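Lmo2349 protein (Listeria monocytogenes, PDB 4GVO) probably serves as the extracellular solute-binding protein of an ABC transporter that takes up L-cystine, holding its ligand in a cleft between two lobes. Local coordinates at residues Thr17-Pro20 with Asn21-Phe24; Gly129-Val132 with Leu133-Asn137; Lys204-Thr207 with Lys208-Lys211; Ala216-Ser219 with Ile220-Asp223. All blocks are in the same frame, centred on the assembly; numbering follows the deposited sequence. Where two conformers were deposited one is given.

Interaction 1: Thr17-Pro20 with Asn21-Phe24. With HIS (histidine), chain E.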
loop_
_atom_site.group_PDB
_atom_site.type_symbol
_atom_site.label_atom_id
_atom_site.label_comp_id
_atom_site.label_asym_id
_atom_site.label_seq_id
_atom_site.Cartn_x
_atom_site.Cartn_y
_atom_site.Cartn_z
ATOM N N THR A 17 8.841 -6.878 -1.161
ATOM C CA THR A 17 10.051 -6.553 -0.415
ATOM C C THR A 17 10.491 -5.115 -0.616
ATOM O O THR A 17 11.543 -4.723 -0.089
ATOM C CB THR A 17 11.232 -7.467 -0.815
ATOM O OG1 THR A 17 11.580 -7.235 -2.193
ATOM C CG2 THR A 17 10.858 -8.951 -0.574
ATOM N N GLN A 18 9.661 -4.288 -1.265
ATOM C CA GLN A 18 10.091 -2.958 -1.682
ATOM C C GLN A 18 9.223 -1.862 -1.103
ATOM O O GLN A 18 9.112 -0.783 -1.684
ATOM C CB GLN A 18 10.097 -2.855 -3.201
ATOM C CG GLN A 18 10.982 -3.898 -3.865
ATOM C CD GLN A 18 12.442 -3.703 -3.559
ATOM O OE1 GLN A 18 12.984 -2.626 -3.807
ATOM N NE2 GLN A 18 13.097 -4.739 -3.014
ATOM N N PHE A 19 8.637 -2.111 0.070
ATOM C CA PHE A 19 7.897 -1.072 0.805
ATOM C C PHE A 19 8.527 -0.924 2.179
ATOM O O PHE A 19 8.236 -1.690 3.124
ATOM C CB PHE A 19 6.417 -1.381 0.873
ATOM C CG PHE A 19 5.518 -0.195 1.196
ATOM C CD1 PHE A 19 5.962 0.907 1.891
ATOM C CD2 PHE A 19 4.148 -0.241 0.849
ATOM C CE1 PHE A 19 5.104 1.954 2.178
ATOM C CE2 PHE A 19 3.287 0.799 1.182
ATOM C CZ PHE A 19 3.784 1.910 1.826
ATOM N N PRO A 20 9.428 0.062 2.327
ATOM C CA PRO A 20 10.109 0.207 3.612
ATOM C C PRO A 20 9.148 0.308 4.783
ATOM O O PRO A 20 8.119 0.984 4.692
ATOM C CB PRO A 20 10.935 1.516 3.413
ATOM C CG PRO A 20 11.253 1.516 1.937
ATOM C CD PRO A 20 9.938 1.045 1.331
ATOM N N ASN A 21 9.475 -0.398 5.861
ATOM C CA ASN A 21 8.668 -0.476 7.046
ATOM C C ASN A 21 7.338 -1.200 6.930
ATOM O O ASN A 21 6.595 -1.280 7.922
ATOM C CB ASN A 21 8.531 0.856 7.775
ATOM C CG ASN A 21 9.679 1.093 8.765
ATOM O OD1 ASN A 21 10.773 0.601 8.581
ATOM N ND2 ASN A 21 9.435 1.918 9.751
ATOM N N VAL A 22 7.058 -1.748 5.760
ATOM C CA VAL A 22 5.775 -2.432 5.484
ATOM C C VAL A 22 6.009 -3.883 5.073
ATOM O O VAL A 22 5.452 -4.810 5.652
ATOM C CB VAL A 22 4.967 -1.656 4.448
ATOM C CG1 VAL A 22 3.843 -2.509 3.869
ATOM C CG2 VAL A 22 4.474 -0.335 5.049
ATOM N N CYS A 23 6.864 -4.066 4.073
ATOM C CA CYS A 23 7.274 -5.401 3.612
ATOM C C CYS A 23 8.626 -5.236 2.936
ATOM O O CYS A 23 8.751 -4.669 1.876
ATOM C CB CYS A 23 6.216 -6.116 2.740
ATOM S SG CYS A 23 5.592 -5.200 1.322
ATOM N N PHE A 24 9.657 -5.708 3.623
ATOM C CA PHE A 24 11.013 -5.476 3.217
ATOM C C PHE A 24 11.931 -6.469 3.916
ATOM O O PHE A 24 11.534 -7.117 4.852
ATOM C CB PHE A 24 11.439 -4.052 3.503
ATOM C CG PHE A 24 11.739 -3.780 4.954
ATOM C CD1 PHE A 24 10.703 -3.585 5.868
ATOM C CD2 PHE A 24 13.039 -3.737 5.430
ATOM C CE1 PHE A 24 10.934 -3.331 7.203
ATOM C CE2 PHE A 24 13.283 -3.478 6.767
ATOM C CZ PHE A 24 12.225 -3.302 7.661
HETATM N N HIS E . -1.935 0.898 -1.289
HETATM C CA HIS E . -1.576 0.388 -2.648
HETATM C C HIS E . -2.731 -0.228 -3.364
HETATM O O HIS E . -3.767 -0.466 -2.726
HETATM C CB HIS E . -0.445 -0.619 -2.547
HETATM C CG HIS E . 0.905 0.032 -2.555
HETATM N ND1 HIS E . 1.281 0.871 -1.579
HETATM C CD2 HIS E . 1.962 0.012 -3.496
HETATM C CE1 HIS E . 2.516 1.353 -1.871
HETATM N NE2 HIS E . 2.923 0.800 -3.023
HETATM O OXT HIS E . -2.637 -0.476 -4.588
#
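F19 and C23 carry the polar core of this hairpin. The amide of F19 donates to C23 O over 3.1 Å, and C23 N returns a bond to F19 O at 2.9 Å, in the carbonyl plane. V22 N reaches the same F19 O at 2.9 Å but tilted 33° from that plane, giving one carbonyl two donors. With V22 and C23 both facing F19, and Q18 and F19 both facing C23, each side fits a classic beta bulge. N21 has positive phi, which asparagine tolerates well, and its ND2 bonds to W233 O. V22 folds back over the F19 ring: CG2 stands over the ring centre, 3.7 Å from the centroid, a CH-pi contact. With CG anti to the backbone N (chi1 -161°), F19 extends toward the ligand site, its CE2 beside CE1 of the bound histidine; S-oxy cysteine shares this site and also touches F19, whose apolar ring suits a pocket wall. C23 SG rests 3.9 Å from F19 CB. The hairpin pairs with strand 31-32 through backbone hydrogen bonding of F24 with T32, while V22 and C23 lean on helix 34-44 and P20, N21 and V22 meet helix 172-180.

Interaction 2: Gly129-Val132 with Leu133-Asn137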
loop_
_atom_site.group_PDB
_atom_site.type_symbol
_atom_site.label_atom_id
_atom_site.label_comp_id
_atom_site.label_asym_id
_atom_site.label_seq_id
_atom_site.Cartn_x
_atom_site.Cartn_y
_atom_site.Cartn_z
ATOM N N GLY A 129 -3.628 4.000 -6.558
ATOM C CA GLY A 129 -3.344 5.384 -6.887
ATOM C C GLY A 129 -3.236 5.597 -8.386
ATOM O O GLY A 129 -3.649 6.626 -8.913
ATOM N N ALA A 130 -2.660 4.632 -9.103
ATOM C CA ALA A 130 -2.617 4.734 -10.547
ATOM C C ALA A 130 -4.030 4.802 -11.153
ATOM O O ALA A 130 -4.240 5.535 -12.113
ATOM C CB ALA A 130 -1.790 3.569 -11.146
ATOM N N LEU A 131 -4.957 4.005 -10.641
ATOM C CA LEU A 131 -6.329 3.999 -11.090
ATOM C C LEU A 131 -7.024 5.332 -10.798
ATOM O O LEU A 131 -7.744 5.871 -11.643
ATOM C CB LEU A 131 -7.080 2.804 -10.499
ATOM C CG LEU A 131 -8.550 2.688 -10.889
ATOM C CD1 LEU A 131 -8.676 2.466 -12.416
ATOM C CD2 LEU A 131 -9.248 1.606 -10.090
ATOM N N VAL A 132 -6.815 5.829 -9.578
ATOM C CA VAL A 132 -7.367 7.111 -9.155
ATOM C C VAL A 132 -6.877 8.183 -10.132
ATOM O O VAL A 132 -7.677 8.990 -10.627
ATOM C CB VAL A 132 -6.923 7.406 -7.695
ATOM C CG1 VAL A 132 -7.136 8.878 -7.317
ATOM C CG2 VAL A 132 -7.603 6.448 -6.715
ATOM N N LEU A 133 -5.587 8.207 -10.461
ATOM C CA LEU A 133 -5.081 9.161 -11.430
ATOM C C LEU A 133 -5.651 8.978 -12.843
ATOM O O LEU A 133 -5.947 9.935 -13.517
ATOM C CB LEU A 133 -3.550 9.089 -11.513
ATOM C CG LEU A 133 -2.760 9.562 -10.295
ATOM C CD1 LEU A 133 -1.302 9.070 -10.469
ATOM C CD2 LEU A 133 -2.915 11.093 -10.130
ATOM N N LYS A 134 -5.792 7.725 -13.274
ATOM C CA LYS A 134 -6.335 7.438 -14.590
ATOM C C LYS A 134 -7.737 8.022 -14.715
ATOM O O LYS A 134 -8.073 8.621 -15.749
ATOM C CB LYS A 134 -6.337 5.920 -14.840
ATOM C CG LYS A 134 -6.874 5.512 -16.197
ATOM C CD LYS A 134 -6.970 4.000 -16.374
ATOM C CE LYS A 134 -5.623 3.366 -16.731
ATOM N NZ LYS A 134 -5.022 3.860 -18.012
ATOM N N LYS A 135 -8.553 7.825 -13.692
ATOM C CA LYS A 135 -9.923 8.319 -13.755
ATOM C C LYS A 135 -9.950 9.838 -13.803
ATOM O O LYS A 135 -10.759 10.424 -14.522
ATOM C CB LYS A 135 -10.711 7.807 -12.583
ATOM C CG LYS A 135 -11.007 6.322 -12.648
ATOM C CD LYS A 135 -11.671 5.922 -11.381
ATOM C CE LYS A 135 -12.121 4.481 -11.415
ATOM N NZ LYS A 135 -12.628 4.020 -10.111
ATOM N N ILE A 136 -9.085 10.496 -13.035
ATOM C CA ILE A 136 -9.011 11.950 -13.074
ATOM C C ILE A 136 -8.535 12.489 -14.417
ATOM O O ILE A 136 -9.050 13.460 -14.924
ATOM C CB ILE A 136 -8.119 12.483 -11.941
ATOM C CG1 ILE A 136 -8.786 12.164 -10.568
ATOM C CG2 ILE A 136 -7.790 13.992 -12.088
ATOM C CD1 ILE A 136 -7.807 12.207 -9.417
ATOM N N ASN A 137 -7.537 11.837 -15.009
ATOM C CA ASN A 137 -7.089 12.200 -16.320
ATOM C C ASN A 137 -8.239 12.165 -17.325
ATOM O O ASN A 137 -8.431 13.109 -18.093
ATOM C CB ASN A 137 -5.871 11.322 -16.730
ATOM C CG ASN A 137 -4.976 11.964 -17.762
ATOM O OD1 ASN A 137 -5.109 13.140 -18.079
ATOM N ND2 ASN A 137 -4.090 11.170 -18.346
#
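L133, K134, K135 and I136 each send the backbone N-H to the carbonyl four residues earlier, from L133 N to G129 O at 2.9 Å through to I136 N to V132 O at 3.2 Å, in regular alpha-helical geometry. Among the side chains, V132 and I136 lie side by side and point the same way, one turn apart, with V132 CG1 4.0 Å from I136 CD1. I136 sets CG1 beside its own backbone N (chi1 -65°), which carries CD1 back along the helix to within 3.4 Å of V132 O. Branched aliphatic residues suit this partly buried strip, where V132 also touches I169. L131 and K135 meet at an angle instead: the extended lysine chain passes the leucine, its CE 4.0 Å from L131 CG, and its methylenes give the leucine an apolar neighbour while NZ goes on to a salt bridge with E82. L133 turns to the inner side, its CG 3.4 Å from G129 O and its side chain against V121, T123, I146 and I169. A130, small, packs against T123 and Y148, and its N-H is bonded to S127 OG. This inward A130-L133 face and outward lysines make an amphipathic helix, the connection of a beta-alpha-beta unit between parallel strands 120-123 and 145-148, whose N-terminal end lies beside the ligand pocket at S127 and N128.

Interaction 3: Lys204-Thr207 with Lys208-Lys211; sequences KDET and KLSK
E206 and L209 lie side by side and point the same way, the carboxylate oxygen OE2 coming to 3.8 Å from the methyl CD2 of L209. E206 starts with CG beside its own backbone N (chi1 -61°) and runs on extended, which takes the carboxylate back toward the end of strand 191-202, where OE1 accepts from G203 N. L209 swings the other way at its first torsion, CG anti to the backbone N, and presses its apolar end against Y49 and L202; leucine suits this buried place. E206 is the N-cap residue, and its carbonyl accepts from S210 N at 3.0 Å, the N-H of S210 pointing nearly straight at it (161°). The next bond follows from K211 N to T207 O, also 3.0 Å. S210 packs its CB 3.4 Å from E206 O, and a small residue fits here because the same side of the helix rests on L88 and L202. T207 touches L88 too. K208 and K211 hold long, extended chains on the exposed side, as suits charged residues at a surface. The amide of K208 finds its acceptor in a water at 3.0 Å, and that water donates to D205 O, also at 3.0 Å. Chemically, the first turn is thus tied to the preceding loop by this water and by a weak bond from T207 N to D205 O; the two i to i-4 bonds merely begin the helix. The E206 side chain caps nothing; any attraction to the helix end would be long-range, and neighbouring D71 might raise its pKa.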
loop_
_atom_site.group_PDB
_atom_site.type_symbol
_atom_site.label_atom_id
_atom_site.label_comp_id
_atom_site.label_asym_id
_atom_site.label_seq_id
_atom_site.Cartn_x
_atom_site.Cartn_y
_atom_site.Cartn_z
ATOM N N LYS A 204 -12.484 -15.187 -3.623
ATOM C CA LYS A 204 -13.896 -15.090 -3.238
ATOM C C LYS A 204 -14.393 -16.350 -2.516
ATOM O O LYS A 204 -15.319 -16.246 -1.722
ATOM C CB LYS A 204 -14.791 -14.790 -4.456
ATOM C CG LYS A 204 -14.731 -13.317 -4.888
ATOM C CD LYS A 204 -15.384 -12.358 -3.919
ATOM C CE LYS A 204 -15.684 -10.979 -4.535
ATOM N NZ LYS A 204 -15.955 -9.914 -3.478
ATOM N N ASP A 205 -13.788 -17.515 -2.790
ATOM C CA ASP A 205 -14.159 -18.772 -2.141
ATOM C C ASP A 205 -13.690 -18.908 -0.704
ATOM O O ASP A 205 -14.139 -19.807 0.009
ATOM C CB ASP A 205 -13.536 -19.936 -2.956
ATOM C CG ASP A 205 -11.994 -19.754 -3.155
ATOM O OD1 ASP A 205 -11.493 -18.706 -3.777
ATOM O OD2 ASP A 205 -11.279 -20.667 -2.686
ATOM N N GLU A 206 -12.757 -18.033 -0.288
ATOM C CA GLU A 206 -12.017 -18.193 0.985
ATOM C C GLU A 206 -12.682 -17.507 2.173
ATOM O O GLU A 206 -12.063 -16.813 2.969
ATOM C CB GLU A 206 -10.541 -17.762 0.842
ATOM C CG GLU A 206 -9.751 -18.551 -0.158
ATOM C CD GLU A 206 -8.294 -18.172 -0.166
ATOM O OE1 GLU A 206 -8.002 -17.043 -0.601
ATOM O OE2 GLU A 206 -7.459 -18.956 0.313
ATOM N N THR A 207 -13.990 -17.685 2.263
ATOM C CA THR A 207 -14.771 -17.052 3.309
ATOM C C THR A 207 -14.454 -17.513 4.723
ATOM O O THR A 207 -14.413 -16.709 5.631
ATOM C CB THR A 207 -16.254 -17.150 3.005
ATOM O OG1 THR A 207 -16.616 -18.525 2.849
ATOM C CG2 THR A 207 -16.610 -16.352 1.731
ATOM N N LYS A 208 -14.096 -18.770 4.888
ATOM C CA LYS A 208 -13.758 -19.271 6.202
ATOM C C LYS A 208 -12.469 -18.652 6.667
ATOM O O LYS A 208 -12.378 -18.151 7.792
ATOM C CB LYS A 208 -13.676 -20.834 6.208
ATOM C CG LYS A 208 -13.234 -21.415 7.533
ATOM C CD LYS A 208 -13.325 -22.926 7.569
ATOM C CE LYS A 208 -12.774 -23.450 8.886
ATOM N NZ LYS A 208 -12.746 -24.937 8.910
ATOM N N LEU A 209 -11.470 -18.687 5.811
ATOM C CA LEU A 209 -10.176 -18.054 6.146
ATOM C C LEU A 209 -10.335 -16.566 6.446
ATOM O O LEU A 209 -9.770 -16.041 7.408
ATOM C CB LEU A 209 -9.173 -18.275 5.034
ATOM C CG LEU A 209 -7.798 -17.632 5.151
ATOM C CD1 LEU A 209 -7.111 -18.146 6.414
ATOM C CD2 LEU A 209 -6.984 -17.955 3.896
ATOM N N SER A 210 -11.121 -15.865 5.634
ATOM C CA SER A 210 -11.342 -14.429 5.855
ATOM C C SER A 210 -11.941 -14.157 7.236
ATOM O O SER A 210 -11.511 -13.218 7.950
ATOM C CB SER A 210 -12.232 -13.874 4.741
ATOM O OG SER A 210 -12.230 -12.478 4.787
ATOM N N LYS A 211 -12.929 -14.974 7.619
ATOM C CA LYS A 211 -13.537 -14.840 8.947
ATOM C C LYS A 211 -12.521 -15.069 10.077
ATOM O O LYS A 211 -12.537 -14.327 11.070
ATOM C CB LYS A 211 -14.710 -15.791 9.067
ATOM C CG LYS A 211 -15.533 -15.651 10.324
ATOM C CD LYS A 211 -16.666 -16.664 10.322
ATOM C CE LYS A 211 -17.317 -16.786 11.694
ATOM N NZ LYS A 211 -18.404 -17.820 11.696
HETATM O O HOH W 1 -13.996 -20.927 2.774
#

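Interaction 4: Ala216-Ser219 with Ile220-Asp223; sequences ALQS and IIDD
The amide of Q218 and the carboxylate of D222 meet one turn apart, their planes 42° from each other. One face of the carboxylate lies over Q218 O, 3.1 Å from D222 CG and almost along the plane normal, with no bond between these acceptors. Q218 NE2 donates to D222 OD1 at 3.0 Å; the acceptor lies in the amide's own plane, whereas the donor approaches OD1 on the syn side but 35° out of the carboxylate plane. The bend of Q218 at chi2 (63°) turns its amide along the helix toward the aspartate, and I221 CG2 lies near NE2. Flexible glutamine and short aspartate suit this partly open side, where each can reach the other without burying a charge. Behind them the main chain is helical, D222 N bonding to Q218 O at 2.9 Å, and the last turn ends with D223 N to S219 O at 3.1 Å. A216 O is shared: I220 N donates to it at 3.0 Å and, in the conformer described, the hydroxyl of S219 at 2.8 Å, a common way for a helical serine to satisfy itself, while S219 OG also accepts from R45 NH1. D223, the first residue beyond helical angles, makes a salt bridge with R45 and a hydrogen bond to T225 OG1, which suits an acidic residue at the bend between helices. I220 is buried, its CG1 3.2 Å from A216 O. The inner side of helix 207-222 thus rests on helix 34-44, through A216, L217 and I220, while I220 and I221 meet L226 of helix 225-234, and V92 borders L217, Q218 and I221.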
loop_
_atom_site.group_PDB
_atom_site.type_symbol
_atom_site.label_atom_id
_atom_site.label_comp_id
_atom_site.label_asym_id
_atom_site.label_seq_id
_atom_site.Cartn_x
_atom_site.Cartn_y
_atom_site.Cartn_z
ATOM N N ALA A 216 -8.824 -13.015 14.396
ATOM C CA ALA A 216 -7.490 -12.770 14.902
ATOM C C ALA A 216 -7.163 -11.265 14.947
ATOM O O ALA A 216 -6.630 -10.749 15.939
ATOM C CB ALA A 216 -6.466 -13.517 14.055
ATOM N N LEU A 217 -7.449 -10.561 13.850
ATOM C CA LEU A 217 -7.155 -9.149 13.786
ATOM C C LEU A 217 -7.972 -8.405 14.860
ATOM O O LEU A 217 -7.452 -7.478 15.470
ATOM C CB LEU A 217 -7.471 -8.593 12.386
ATOM C CG LEU A 217 -6.993 -7.158 12.074
ATOM C CD1 LEU A 217 -5.613 -6.785 12.571
ATOM C CD2 LEU A 217 -7.134 -6.922 10.556
ATOM N N GLN A 218 -9.238 -8.761 15.075
ATOM C CA GLN A 218 -10.008 -8.072 16.100
ATOM C C GLN A 218 -9.375 -8.266 17.475
ATOM O O GLN A 218 -9.347 -7.355 18.272
ATOM C CB GLN A 218 -11.449 -8.583 16.125
ATOM C CG GLN A 218 -12.346 -7.723 16.998
ATOM C CD GLN A 218 -12.442 -6.306 16.433
ATOM O OE1 GLN A 218 -12.840 -6.123 15.280
ATOM N NE2 GLN A 218 -12.075 -5.311 17.223
ATOM N N SER A 219 -8.871 -9.465 17.759
ATOM C CA SER A 219 -8.204 -9.675 19.056
ATOM C C SER A 219 -6.906 -8.879 19.180
ATOM O O SER A 219 -6.550 -8.428 20.264
ATOM C CB SER A 219 -7.968 -11.164 19.330
ATOM O OG SER A 219 -6.967 -11.721 18.525
ATOM N N ILE A 220 -6.204 -8.683 18.074
ATOM C CA ILE A 220 -5.017 -7.845 18.009
ATOM C C ILE A 220 -5.343 -6.374 18.254
ATOM O O ILE A 220 -4.582 -5.658 18.902
ATOM C CB ILE A 220 -4.309 -8.097 16.665
ATOM C CG1 ILE A 220 -3.715 -9.521 16.655
ATOM C CG2 ILE A 220 -3.229 -7.064 16.336
ATOM C CD1 ILE A 220 -3.374 -10.043 15.262
ATOM N N ILE A 221 -6.454 -5.920 17.703
ATOM C CA ILE A 221 -6.956 -4.593 18.045
ATOM C C ILE A 221 -7.291 -4.514 19.536
ATOM O O ILE A 221 -6.867 -3.571 20.240
ATOM C CB ILE A 221 -8.167 -4.245 17.157
ATOM C CG1 ILE A 221 -7.676 -3.942 15.735
ATOM C CG2 ILE A 221 -8.963 -3.079 17.789
ATOM C CD1 ILE A 221 -8.800 -3.939 14.705
ATOM N N ASP A 222 -8.027 -5.486 20.010
ATOM C CA ASP A 222 -8.686 -5.390 21.321
ATOM C C ASP A 222 -7.681 -5.399 22.482
ATOM O O ASP A 222 -7.926 -4.779 23.530
ATOM C CB ASP A 222 -9.708 -6.499 21.529
ATOM C CG ASP A 222 -10.965 -6.337 20.671
ATOM O OD1 ASP A 222 -11.125 -5.306 20.021
ATOM O OD2 ASP A 222 -11.797 -7.258 20.621
ATOM N N ASP A 223 -6.552 -6.085 22.291
ATOM C CA ASP A 223 -5.523 -6.126 23.316
ATOM C C ASP A 223 -4.414 -5.066 23.210
ATOM O O ASP A 223 -3.475 -5.083 24.011
ATOM C CB ASP A 223 -4.981 -7.547 23.492
ATOM C CG ASP A 223 -4.011 -7.973 22.410
ATOM O OD1 ASP A 223 -3.634 -7.129 21.572
ATOM O OD2 ASP A 223 -3.621 -9.164 22.436
#

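Along the chain the four contacts follow in numerical order, without overlap, all in one family 3 solute-binding fold. Interactions 3 and 4 share helix 207-222, one at its start and the other at its end, with centres about 18 Å apart and nearest atoms about 5 Å apart. Interaction 1, in the small sheet of strands 18-19, 23-25 and 31-32, lies about 23 Å from interaction 4 centre to centre, and both pack on helix 34-44. Interaction 2 stands on the opposite side of the chain's centre from interactions 1 and 4. Interaction 1 contributes F19 to the pocket and interaction 2 follows N128 directly, so the ligand lies between them, consistent with binding in an interlobe cleft.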